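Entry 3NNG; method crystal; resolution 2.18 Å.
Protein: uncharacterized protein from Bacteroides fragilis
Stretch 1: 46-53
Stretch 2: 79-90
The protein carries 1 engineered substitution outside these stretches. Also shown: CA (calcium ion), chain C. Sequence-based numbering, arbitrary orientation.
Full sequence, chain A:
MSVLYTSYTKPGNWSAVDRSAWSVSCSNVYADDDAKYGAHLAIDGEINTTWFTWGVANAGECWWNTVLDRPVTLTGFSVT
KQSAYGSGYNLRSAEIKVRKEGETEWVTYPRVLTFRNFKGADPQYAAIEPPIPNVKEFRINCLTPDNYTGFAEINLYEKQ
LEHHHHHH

Stretch 1 46-53: EINTTWFT
Stretch 2, residues 79-90: VTKQSAYGSGYN

Stretch 1 opens with a type I turn, Glu-46 to Thr-49 (Ile-47 phi/psi -69/-26, Asn-48 -89/1), then extends (Thr-50 -145/149, Phe-52 -150/143) into a strand at 51-53. Stretch 2 is mostly loop (Gln-82 -89/154, Ser-83 -122/27), with a 3-10 segment at 87-89 just before its last residue. CA–CA distances set the register: Asn-48/Ser-83 5.7 Å, Thr-50/Gln-82 5.6 Å. CA-to-CB points toward the other stretch at Thr-50, Phe-52, Gln-82, Ser-83 and Ala-84; 483 Å² is buried.

Calcium braces the turn through Glu-46 O (2.4 Å), Thr-49 O (2.5 Å) and Thr-49 OG1 (2.7 Å), with four ligands elsewhere in the structure.

One direct hydrogen bond crosses: Ser-83 OG (chi1 p) donates to Ile-47 O at 2.9 Å, satisfying a turn carbonyl. Water 1 bridges, donating to Asn-48 O (2.8 Å) and Ser-83 O (2.6 Å).

Gln-82 (chi1 p, chi2 p) staples its own loop: OE1 accepts from Ala-84 N (2.8 Å) and Tyr-85 N (3.0 Å); NE2 donates to Tyr-85 O (2.8 Å).

Apolar packing centres on Phe-52 (chi1 t, chi2 76°). Ala-84 CB lies over its face, 4.2 Å from the ring centroid and 25° off the normal, a CH-pi contact. The Tyr-85 ring (chi1 m) sits obliquely, centroids 5.3 Å apart, planes at 48°; Tyr-89 CB lies at the ring edge, 3.9 Å from Phe-52 CE1. Methyls of Thr-50 (chi1 t) and Ala-84 touch, CG2 to CB 3.6 Å; Lys-81's aliphatic chain offers Ile-47 (chi1 t) a van der Waals surface, Ile-47 CG1 to Lys-81 CE 3.8 Å.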

# COMPACT_ATOMS: atom_id res chain seq x y z
N GLU A 46 -1.65 -6.06 12.16
CA GLU A 46 -2.81 -6.89 12.47
C GLU A 46 -3.70 -7.16 11.25
O GLU A 46 -4.16 -6.23 10.60
CB GLU A 46 -3.63 -6.23 13.57
CG GLU A 46 -5.00 -6.87 13.83
CD GLU A 46 -4.87 -8.31 14.27
OE1 GLU A 46 -5.51 -9.19 13.66
OE2 GLU A 46 -4.11 -8.56 15.23
N ILE A 47 -3.98 -8.42 10.93
CA ILE A 47 -4.77 -8.72 9.73
C ILE A 47 -6.23 -8.28 9.87
O ILE A 47 -6.90 -7.96 8.88
CB ILE A 47 -4.68 -10.22 9.33
CG1 ILE A 47 -5.30 -10.44 7.95
CG2 ILE A 47 -5.32 -11.14 10.40
CD1 ILE A 47 -4.41 -10.04 6.77
N ASN A 48 -6.70 -8.21 11.11
CA ASN A 48 -8.11 -7.95 11.36
C ASN A 48 -8.48 -6.48 11.47
O ASN A 48 -9.64 -6.15 11.69
CB ASN A 48 -8.60 -8.73 12.57
CG ASN A 48 -8.86 -10.19 12.24
OD1 ASN A 48 -9.64 -10.49 11.33
ND2 ASN A 48 -8.20 -11.10 12.96
N THR A 49 -7.50 -5.60 11.32
CA THR A 49 -7.80 -4.18 11.21
C THR A 49 -7.40 -3.75 9.81
O THR A 49 -6.39 -4.21 9.28
CB THR A 49 -7.05 -3.36 12.25
OG1 THR A 49 -5.64 -3.53 12.05
CG2 THR A 49 -7.42 -3.82 13.68
N THR A 50 -8.18 -2.88 9.19
CA THR A 50 -7.89 -2.59 7.80
C THR A 50 -8.18 -1.15 7.45
O THR A 50 -9.06 -0.50 8.04
CB THR A 50 -8.73 -3.51 6.89
OG1 THR A 50 -8.39 -3.27 5.52
CG2 THR A 50 -10.20 -3.22 7.10
N TRP A 51 -7.40 -0.64 6.49
CA TRP A 51 -7.76 0.57 5.78
C TRP A 51 -8.85 0.20 4.78
O TRP A 51 -8.78 -0.83 4.12
CB TRP A 51 -6.55 1.17 5.05
CG TRP A 51 -6.92 2.30 4.15
CD1 TRP A 51 -7.50 3.48 4.53
CD2 TRP A 51 -6.76 2.37 2.72
NE1 TRP A 51 -7.69 4.29 3.43
CE2 TRP A 51 -7.26 3.64 2.32
CE3 TRP A 51 -6.24 1.50 1.76
CZ2 TRP A 51 -7.25 4.04 0.97
CZ3 TRP A 51 -6.24 1.91 0.43
CH2 TRP A 51 -6.74 3.16 0.05
N PHE A 52 -9.88 1.02 4.67
CA PHE A 52 -10.96 0.73 3.73
C PHE A 52 -11.53 2.05 3.27
O PHE A 52 -11.63 2.99 4.05
CB PHE A 52 -12.04 -0.15 4.38
CG PHE A 52 -12.99 -0.76 3.38
CD1 PHE A 52 -12.60 -1.85 2.60
CD2 PHE A 52 -14.28 -0.25 3.23
CE1 PHE A 52 -13.49 -2.42 1.67
CE2 PHE A 52 -15.18 -0.82 2.30
CZ PHE A 52 -14.78 -1.90 1.52
N THR A 53 -11.90 2.13 2.00
CA THR A 53 -12.33 3.40 1.46
C THR A 53 -13.22 3.24 0.23
O THR A 53 -13.49 2.13 -0.23
CB THR A 53 -11.09 4.22 1.05
OG1 THR A 53 -11.47 5.53 0.63
CG2 THR A 53 -10.36 3.50 -0.07
N VAL A 79 0.75 -6.35 -0.14
CA VAL A 79 -0.55 -6.03 0.42
C VAL A 79 -1.28 -7.33 0.75
O VAL A 79 -0.97 -8.38 0.18
CB VAL A 79 -1.38 -5.13 -0.55
CG1 VAL A 79 -0.67 -3.79 -0.76
CG2 VAL A 79 -1.59 -5.81 -1.90
N THR A 80 -2.23 -7.26 1.69
CA THR A 80 -3.08 -8.39 2.03
C THR A 80 -4.52 -8.11 1.60
O THR A 80 -4.80 -7.06 1.02
CB THR A 80 -3.10 -8.63 3.56
OG1 THR A 80 -3.62 -7.47 4.22
CG2 THR A 80 -1.67 -8.92 4.09
N LYS A 81 -5.42 -9.05 1.85
CA LYS A 81 -6.84 -8.73 1.78
C LYS A 81 -7.14 -7.52 2.67
O LYS A 81 -6.36 -7.19 3.56
CB LYS A 81 -7.67 -9.92 2.30
CG LYS A 81 -7.36 -10.27 3.76
CD LYS A 81 -8.41 -11.24 4.30
CE LYS A 81 -8.11 -11.62 5.74
NZ LYS A 81 -9.13 -12.55 6.29
N GLN A 82 -8.26 -6.86 2.42
CA GLN A 82 -8.86 -6.00 3.44
C GLN A 82 -9.80 -6.89 4.23
O GLN A 82 -10.30 -7.90 3.71
CB GLN A 82 -9.64 -4.83 2.82
CG GLN A 82 -10.64 -5.20 1.73
CD GLN A 82 -11.94 -5.79 2.29
OE1 GLN A 82 -12.42 -5.37 3.35
NE2 GLN A 82 -12.50 -6.76 1.58
N SER A 83 -10.06 -6.54 5.48
CA SER A 83 -10.86 -7.41 6.34
C SER A 83 -12.11 -6.71 6.87
O SER A 83 -12.60 -7.05 7.94
CB SER A 83 -10.02 -7.93 7.51
OG SER A 83 -9.46 -6.84 8.24
N ALA A 84 -12.60 -5.72 6.14
CA ALA A 84 -13.78 -4.97 6.55
C ALA A 84 -15.04 -5.61 5.99
O ALA A 84 -16.06 -5.73 6.68
CB ALA A 84 -13.68 -3.52 6.06
N TYR A 85 -14.96 -6.01 4.72
CA TYR A 85 -16.10 -6.58 4.02
C TYR A 85 -15.67 -7.71 3.08
O TYR A 85 -14.51 -8.12 3.07
CB TYR A 85 -16.84 -5.50 3.24
CG TYR A 85 -17.49 -4.44 4.13
CD1 TYR A 85 -18.74 -4.66 4.70
CD2 TYR A 85 -16.86 -3.23 4.37
CE1 TYR A 85 -19.34 -3.70 5.50
CE2 TYR A 85 -17.45 -2.26 5.17
CZ TYR A 85 -18.70 -2.50 5.72
OH TYR A 85 -19.29 -1.54 6.51
N GLY A 86 -16.62 -8.22 2.30
CA GLY A 86 -16.36 -9.36 1.45
C GLY A 86 -15.17 -9.23 0.52
O GLY A 86 -14.76 -8.13 0.15
N SER A 87 -14.64 -10.38 0.11
CA SER A 87 -13.40 -10.48 -0.65
C SER A 87 -13.50 -9.84 -2.02
O SER A 87 -12.49 -9.57 -2.67
CB SER A 87 -13.02 -11.95 -0.81
OG SER A 87 -13.91 -12.57 -1.72
N GLY A 88 -14.72 -9.62 -2.48
CA GLY A 88 -14.94 -8.89 -3.72
C GLY A 88 -14.43 -7.46 -3.66
O GLY A 88 -14.35 -6.79 -4.69
N TYR A 89 -14.08 -6.98 -2.47
CA TYR A 89 -13.47 -5.64 -2.33
C TYR A 89 -11.96 -5.64 -2.10
O TYR A 89 -11.36 -4.58 -1.94
CB TYR A 89 -14.19 -4.83 -1.25
CG TYR A 89 -15.67 -4.74 -1.52
CD1 TYR A 89 -16.14 -4.09 -2.66
CD2 TYR A 89 -16.61 -5.31 -0.66
CE1 TYR A 89 -17.48 -4.01 -2.94
CE2 TYR A 89 -17.97 -5.24 -0.94
CZ TYR A 89 -18.39 -4.58 -2.08
OH TYR A 89 -19.73 -4.47 -2.39
N ASN A 90 -11.34 -6.82 -2.07
CA ASN A 90 -9.88 -6.87 -2.01
C ASN A 90 -9.29 -6.17 -3.24
O ASN A 90 -9.91 -6.16 -4.31
CB ASN A 90 -9.39 -8.31 -1.95
CG ASN A 90 -9.76 -9.00 -0.65
OD1 ASN A 90 -9.71 -10.23 -0.57
ND2 ASN A 90 -10.13 -8.23 0.37
CA CA C . -3.97 -3.96 9.97
O HOH W 1 -12.11 -6.46 10.38